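Local coordinates for protein endonuclease 2 (Arabidopsis thaliana, PDB 4CXP) that cuts RNA and single-stranded DNA, and double-stranded DNA less well, as a metal-dependent endonuclease of the nuclease type I family, at residues I8-I12 and E175-L181; W1-G5 and W157-E163. All blocks are in the same frame, centred on the assembly; numbering follows the deposited sequence.

Contact 1. Residues I8-I12 and E175-L181; sequences IICKI and EGMVDAL. With NAG (2-acetamido-2-deoxy-beta-D-glucopyranose), chain D.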
loop_
_atom_site.group_PDB
_atom_site.type_symbol
_atom_site.label_atom_id
_atom_site.label_comp_id
_atom_site.label_asym_id
_atom_site.label_seq_id
_atom_site.Cartn_x
_atom_site.Cartn_y
_atom_site.Cartn_z
ATOM N N ILE A 8 3.968 -8.541 -2.600
ATOM C CA ILE A 8 5.255 -8.224 -2.036
ATOM C C ILE A 8 5.118 -7.732 -0.601
ATOM O O ILE A 8 5.831 -8.180 0.300
ATOM C CB ILE A 8 6.005 -7.195 -2.924
ATOM C CG1 ILE A 8 6.419 -7.828 -4.266
ATOM C CG2 ILE A 8 7.191 -6.592 -2.196
ATOM C CD1 ILE A 8 6.800 -6.837 -5.337
ATOM N N ILE A 9 4.216 -6.775 -0.390
ATOM C CA ILE A 9 4.016 -6.213 0.932
ATOM C C ILE A 9 3.620 -7.295 1.927
ATOM O O ILE A 9 4.155 -7.366 3.029
ATOM C CB ILE A 9 2.988 -5.064 0.852
ATOM C CG1 ILE A 9 3.652 -3.858 0.167
ATOM C CG2 ILE A 9 2.436 -4.694 2.220
ATOM C CD1 ILE A 9 2.706 -2.740 -0.173
ATOM N N CYS A 10 2.657 -8.122 1.546
ATOM C CA CYS A 10 2.178 -9.143 2.455
ATOM C C CYS A 10 3.195 -10.262 2.686
ATOM O O CYS A 10 3.239 -10.819 3.778
ATOM C CB CYS A 10 0.830 -9.682 1.988
ATOM S SG CYS A 10 -0.498 -8.522 2.386
ATOM N N LYS A 11 4.016 -10.595 1.689
ATOM C CA LYS A 11 5.080 -11.590 1.871
ATOM C C LYS A 11 6.125 -11.080 2.857
ATOM O O LYS A 11 6.546 -11.794 3.762
ATOM C CB LYS A 11 5.726 -11.949 0.536
ATOM C CG LYS A 11 4.878 -12.869 -0.322
ATOM C CD LYS A 11 5.441 -12.998 -1.726
ATOM C CE LYS A 11 4.692 -14.025 -2.549
ATOM N NZ LYS A 11 5.150 -15.400 -2.233
ATOM N N ILE A 12 6.525 -9.822 2.703
ATOM C CA ILE A 12 7.464 -9.219 3.646
ATOM C C ILE A 12 6.834 -9.230 5.045
ATOM O O ILE A 12 7.459 -9.625 6.032
ATOM C CB ILE A 12 7.854 -7.791 3.217
ATOM C CG1 ILE A 12 8.703 -7.845 1.949
ATOM C CG2 ILE A 12 8.593 -7.085 4.340
ATOM C CD1 ILE A 12 8.962 -6.494 1.336
ATOM N N GLU A 175 9.757 -14.212 -6.835
ATOM C CA GLU A 175 10.325 -13.884 -5.511
ATOM C C GLU A 175 11.613 -13.048 -5.528
ATOM O O GLU A 175 12.158 -12.712 -4.489
ATOM C CB GLU A 175 10.661 -15.214 -4.832
ATOM C CG GLU A 175 9.468 -16.125 -4.647
ATOM C CD GLU A 175 8.427 -15.538 -3.717
ATOM O OE1 GLU A 175 8.811 -14.834 -2.781
ATOM O OE2 GLU A 175 7.239 -15.827 -3.905
ATOM N N GLY A 176 12.111 -12.712 -6.715
ATOM C CA GLY A 176 13.359 -11.986 -6.788
ATOM C C GLY A 176 13.315 -10.610 -6.152
ATOM O O GLY A 176 14.209 -10.231 -5.417
ATOM N N MET A 177 12.263 -9.872 -6.431
ATOM C CA MET A 177 12.132 -8.540 -5.867
ATOM C C MET A 177 11.924 -8.619 -4.343
ATOM O O MET A 177 12.547 -7.880 -3.595
ATOM C CB MET A 177 11.020 -7.747 -6.558
ATOM C CG MET A 177 11.040 -6.263 -6.196
ATOM S SD MET A 177 9.700 -5.260 -6.871
ATOM C CE MET A 177 10.038 -5.522 -8.578
ATOM N N VAL A 178 11.080 -9.538 -3.883
ATOM C CA VAL A 178 10.878 -9.748 -2.445
ATOM C C VAL A 178 12.172 -10.032 -1.735
ATOM O O VAL A 178 12.466 -9.473 -0.684
ATOM C CB VAL A 178 9.987 -10.975 -2.179
ATOM C CG1 VAL A 178 9.987 -11.381 -0.697
ATOM C CG2 VAL A 178 8.611 -10.627 -2.634
ATOM N N ASP A 179 12.940 -10.959 -2.298
ATOM C CA ASP A 179 14.169 -11.369 -1.669
ATOM C C ASP A 179 15.157 -10.220 -1.590
ATOM O O ASP A 179 15.842 -10.029 -0.592
ATOM C CB ASP A 179 14.764 -12.577 -2.410
ATOM C CG ASP A 179 13.915 -13.855 -2.242
ATOM O OD1 ASP A 179 13.021 -13.892 -1.375
ATOM O OD2 ASP A 179 14.127 -14.809 -3.016
ATOM N N ALA A 180 15.223 -9.403 -2.637
ATOM C CA ALA A 180 16.132 -8.276 -2.660
ATOM C C ALA A 180 15.704 -7.194 -1.658
ATOM O O ALA A 180 16.543 -6.570 -1.000
ATOM C CB ALA A 180 16.234 -7.709 -4.068
ATOM N N LEU A 181 14.402 -6.960 -1.547
ATOM C CA LEU A 181 13.891 -6.026 -0.546
ATOM C C LEU A 181 14.200 -6.508 0.868
ATOM O O LEU A 181 14.621 -5.719 1.712
ATOM C CB LEU A 181 12.396 -5.791 -0.740
ATOM C CG LEU A 181 12.004 -5.042 -1.998
ATOM C CD1 LEU A 181 10.533 -5.169 -2.265
ATOM C CD2 LEU A 181 12.417 -3.585 -1.914
HETATM C C1 NAG D . 19.194 -2.885 -2.541
HETATM C C2 NAG D . 18.493 -2.388 -3.802
HETATM C C3 NAG D . 19.508 -2.224 -4.923
HETATM C C4 NAG D . 20.644 -1.323 -4.468
HETATM C C5 NAG D . 21.219 -1.819 -3.147
HETATM C C6 NAG D . 22.284 -0.897 -2.567
HETATM C C7 NAG D . 16.191 -3.155 -3.734
HETATM C C8 NAG D . 15.167 -4.140 -4.202
HETATM N N2 NAG D . 17.425 -3.280 -4.198
HETATM O O3 NAG D . 18.866 -1.702 -6.071
HETATM O O4 NAG D . 21.636 -1.321 -5.476
HETATM O O5 NAG D . 20.178 -1.924 -2.190
HETATM O O6 NAG D . 21.757 0.393 -2.363
HETATM O O7 NAG D . 15.881 -2.294 -2.897
HETATM O O HOH W 1 7.904 -14.512 -0.440
#
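Lys11 NZ meets Glu175 OE2 at 2.7 Å in a salt bridge. The ammonium group sits on the syn side of that oxygen, the side facing the other carboxylate oxygen. A water donates to Glu175 OE1 and makes a weak bond with Lys11 NZ, so it spans the same pair. The lysine chain runs extended until a bend at its last torsion (chi4 -81°) carries NZ to the carboxylate. A fold at chi2 (-64°) brings the Glu175 carboxylate back to the lysine, and the two side chains cross at about a right angle.

Beside this ion pair the contact is apolar and buried. It joins helix 3-15 to the first turns of helix 176-187 in the mainly helical S1/P1 nuclease fold. The short axes pass 10.0 Å apart at a crossing angle of -49°. Ile8 supplies three different atoms to three partners. Its CD1 touches Met177 SD at 3.6 Å, and its CG1 lies 3.9 Å from Val178 CG2. Its CG2 branch meets Leu181 CD1 at 3.6 Å, the two side chains crossing nearly at right angles. Val178 CG2 also touches the aliphatic part of Lys11, 4.1 Å from its CD. One turn on from Ile8, Ile12 CD1 reaches Leu181 CB. Tyr244 of helix 233-262 touches both Met177 and Leu181. On the glycan side, Leu181 CD2 packs 3.6 Å from C8, the methyl carbon of the sugar's acetamido group, next to Ala180 CB.

Contact 2. Residues W1-G5 and W157-E163; sequences WGKEG and WDSNIIE. With ZN (zinc ion), chain G; ZN (zinc ion), chain F; SO4 (sulfate ion), chain I.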
loop_
_atom_site.group_PDB
_atom_site.type_symbol
_atom_site.label_atom_id
_atom_site.label_comp_id
_atom_site.label_asym_id
_atom_site.label_seq_id
_atom_site.Cartn_x
_atom_site.Cartn_y
_atom_site.Cartn_z
ATOM N N TRP A 1 -2.098 -0.458 -5.024
ATOM C CA TRP A 1 -1.208 -1.276 -5.889
ATOM C C TRP A 1 -2.035 -2.326 -6.595
ATOM O O TRP A 1 -3.102 -2.713 -6.111
ATOM C CB TRP A 1 -0.151 -2.006 -5.056
ATOM C CG TRP A 1 0.676 -1.136 -4.143
ATOM C CD1 TRP A 1 0.461 -0.946 -2.824
ATOM C CD2 TRP A 1 1.836 -0.362 -4.484
ATOM N NE1 TRP A 1 1.414 -0.113 -2.308
ATOM C CE2 TRP A 1 2.274 0.266 -3.310
ATOM C CE3 TRP A 1 2.539 -0.126 -5.667
ATOM C CZ2 TRP A 1 3.383 1.092 -3.278
ATOM C CZ3 TRP A 1 3.643 0.704 -5.630
ATOM C CH2 TRP A 1 4.053 1.299 -4.444
ATOM N N GLY A 2 -1.483 -2.848 -7.681
ATOM C CA GLY A 2 -1.975 -4.081 -8.271
ATOM C C GLY A 2 -1.507 -5.304 -7.512
ATOM O O GLY A 2 -0.969 -5.235 -6.399
ATOM N N LYS A 3 -1.714 -6.465 -8.121
ATOM C CA LYS A 3 -1.484 -7.717 -7.468
ATOM C C LYS A 3 -0.072 -7.864 -6.946
ATOM O O LYS A 3 0.144 -8.317 -5.827
ATOM C CB LYS A 3 -1.799 -8.861 -8.443
ATOM C CG LYS A 3 -1.455 -10.250 -7.962
ATOM C CD LYS A 3 -1.743 -11.274 -9.048
ATOM C CE LYS A 3 -1.551 -12.705 -8.580
ATOM N NZ LYS A 3 -0.152 -13.163 -8.772
ATOM N N GLU A 4 0.909 -7.507 -7.769
ATOM C CA GLU A 4 2.297 -7.752 -7.411
ATOM C C GLU A 4 2.698 -6.931 -6.184
ATOM O O GLU A 4 3.377 -7.435 -5.288
ATOM C CB GLU A 4 3.228 -7.435 -8.587
ATOM C CG GLU A 4 2.933 -8.221 -9.862
ATOM C CD GLU A 4 1.846 -7.619 -10.761
ATOM O OE1 GLU A 4 1.243 -6.556 -10.438
ATOM O OE2 GLU A 4 1.615 -8.216 -11.838
ATOM N N GLY A 5 2.309 -5.661 -6.148
ATOM C CA GLY A 5 2.672 -4.825 -5.019
ATOM C C GLY A 5 2.108 -5.345 -3.716
ATOM O O GLY A 5 2.805 -5.388 -2.705
ATOM N N TRP A 157 1.981 3.507 -11.442
ATOM C CA TRP A 157 2.391 3.308 -10.068
ATOM C C TRP A 157 1.792 2.065 -9.435
ATOM O O TRP A 157 2.470 1.380 -8.659
ATOM C CB TRP A 157 2.121 4.594 -9.278
ATOM C CG TRP A 157 3.174 5.612 -9.560
ATOM C CD1 TRP A 157 3.290 6.419 -10.668
ATOM C CD2 TRP A 157 4.367 5.820 -8.790
ATOM N NE1 TRP A 157 4.460 7.132 -10.596
ATOM C CE2 TRP A 157 5.130 6.788 -9.453
ATOM C CE3 TRP A 157 4.846 5.293 -7.589
ATOM C CZ2 TRP A 157 6.353 7.232 -8.961
ATOM C CZ3 TRP A 157 6.043 5.748 -7.097
ATOM C CH2 TRP A 157 6.787 6.706 -7.783
ATOM N N ASP A 158 0.548 1.722 -9.753
ATOM C CA ASP A 158 -0.019 0.498 -9.197
ATOM C C ASP A 158 0.705 -0.744 -9.728
ATOM O O ASP A 158 0.895 -1.700 -8.966
ATOM C CB ASP A 158 -1.503 0.328 -9.578
ATOM C CG ASP A 158 -2.485 1.008 -8.644
ATOM O OD1 ASP A 158 -2.132 1.439 -7.522
ATOM O OD2 ASP A 158 -3.682 1.064 -9.037
ATOM N N SER A 159 1.023 -0.729 -11.025
ATOM C CA SER A 159 1.367 -1.938 -11.744
ATOM C C SER A 159 2.554 -1.844 -12.686
ATOM O O SER A 159 3.401 -2.735 -12.690
ATOM C CB SER A 159 0.145 -2.420 -12.547
ATOM O OG SER A 159 -0.896 -2.811 -11.683
ATOM N N ASN A 160 2.614 -0.854 -13.578
ATOM C CA ASN A 160 3.581 -0.971 -14.678
ATOM C C ASN A 160 5.024 -0.950 -14.232
ATOM O O ASN A 160 5.829 -1.731 -14.750
ATOM C CB ASN A 160 3.398 0.084 -15.769
ATOM C CG ASN A 160 2.062 -0.008 -16.451
ATOM O OD1 ASN A 160 1.867 -0.777 -17.416
ATOM N ND2 ASN A 160 1.152 0.766 -15.996
ATOM N N ILE A 161 5.393 -0.068 -13.304
ATOM C CA ILE A 161 6.776 -0.035 -12.842
ATOM C C ILE A 161 7.166 -1.414 -12.282
ATOM O O ILE A 161 8.201 -1.975 -12.642
ATOM C CB ILE A 161 7.026 1.070 -11.805
ATOM C CG1 ILE A 161 6.838 2.456 -12.434
ATOM C CG2 ILE A 161 8.408 0.920 -11.210
ATOM C CD1 ILE A 161 6.734 3.562 -11.412
ATOM N N ILE A 162 6.337 -1.946 -11.389
ATOM C CA ILE A 162 6.654 -3.222 -10.763
ATOM C C ILE A 162 6.722 -4.353 -11.798
ATOM O O ILE A 162 7.640 -5.169 -11.767
ATOM C CB ILE A 162 5.644 -3.541 -9.647
ATOM C CG1 ILE A 162 5.785 -2.534 -8.504
ATOM C CG2 ILE A 162 5.840 -4.963 -9.132
ATOM C CD1 ILE A 162 4.631 -2.578 -7.524
ATOM N N GLU A 163 5.752 -4.396 -12.701
ATOM C CA GLU A 163 5.719 -5.454 -13.705
ATOM C C GLU A 163 6.935 -5.402 -14.614
ATOM O O GLU A 163 7.485 -6.442 -14.988
ATOM C CB GLU A 163 4.446 -5.350 -14.542
ATOM C CG GLU A 163 3.174 -5.776 -13.860
ATOM C CD GLU A 163 1.920 -5.328 -14.633
ATOM O OE1 GLU A 163 2.021 -4.520 -15.590
ATOM O OE2 GLU A 163 0.817 -5.742 -14.255
HETATM ZN ZN ZN G . -3.616 -1.639 -4.175
HETATM ZN ZN ZN F . -4.539 2.030 -7.298
HETATM S S SO4 I . -6.056 -0.706 -5.867
HETATM O O1 SO4 I . -6.527 -1.689 -6.916
HETATM O O2 SO4 I . -7.292 0.040 -5.232
HETATM O O3 SO4 I . -4.961 0.113 -6.535
HETATM O O4 SO4 I . -5.476 -1.501 -4.740
HETATM O O HOH W 2 1.424 -4.399 -8.630
HETATM O O HOH W 3 -0.774 -5.461 -11.783
HETATM O O HOH W 4 -6.552 2.144 -7.846
#
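The loop at the N terminus lies against helix 153-169: Gly2 N donates to Asp158 O at 2.9 Å, nearly straight at 173°, within the wider pi-type turn 157-160. The N-H comes in from above the carbonyl plane. A water also donates to this oxygen, so two donors hold it. That water donates to Glu4 OE1 as well and accepts from Gly5 N.

Trp1 N donates to Asp158 OD1 at 3.1 Å and approaches from above the carboxylate plane. Gln127 also bonds OD1. These groups form part of the trinuclear zinc centre of the S1/P1 nucleases. Trp1 chelates one zinc through its N and O, with His6 and Asp124 completing the protein ligands. Asp158 grips another zinc through both oxygens, unequally, with OD2 at 2.2 Å and OD1 at 2.5 Å; His130 and His154 are its other protein ligands. One sulfate joins both metals through O4 and O3, and Lys48 also bonds it.

The Trp1 indole runs away from the metals. Its CE3 packs 3.7 Å from Ile162 CD1, and its NE1 bonds Gly123 O. Ile162 CG2 lies against Glu4 CB. Glu4 bends at chi2 (85°), which brings its carboxylate across the side chain of Glu163. The two carboxylate planes are 86° apart, with the OE2 atoms of Glu4 and Glu163 at 3.5 Å. A second water donates to Glu4 OE1 and Glu163 OE2 and accepts from Ser159 OG, which probably eases the like charges. With an alanine here OE1 is gone, and the water at Ser159 and Glu163 would probably lose its link to residues 1-5, while the other water would lose one of its three partners.

Overall arrangement
The chain starts in contact 2, where residues 1-5 will meet residues 157-163. Helix 3-15 then carries on directly into residues 8-12 of contact 1. After a long excursion the chain returns through helix 153-169, which closes contact 2. The next helix, 176-187, closes contact 1. The segments alternate along the chain, so the two loops cross and neither nests in the other. Helix 3-15 therefore packs on two successive helices, its start on the first and its middle on the second. The centres are 13 Å apart and the contacts touch: Ile9 CD1 lies 3.6 Å from Trp1 NE1. Contact 2 supplies ligands to two of the zinc ions, and contact 1 borders a glycan.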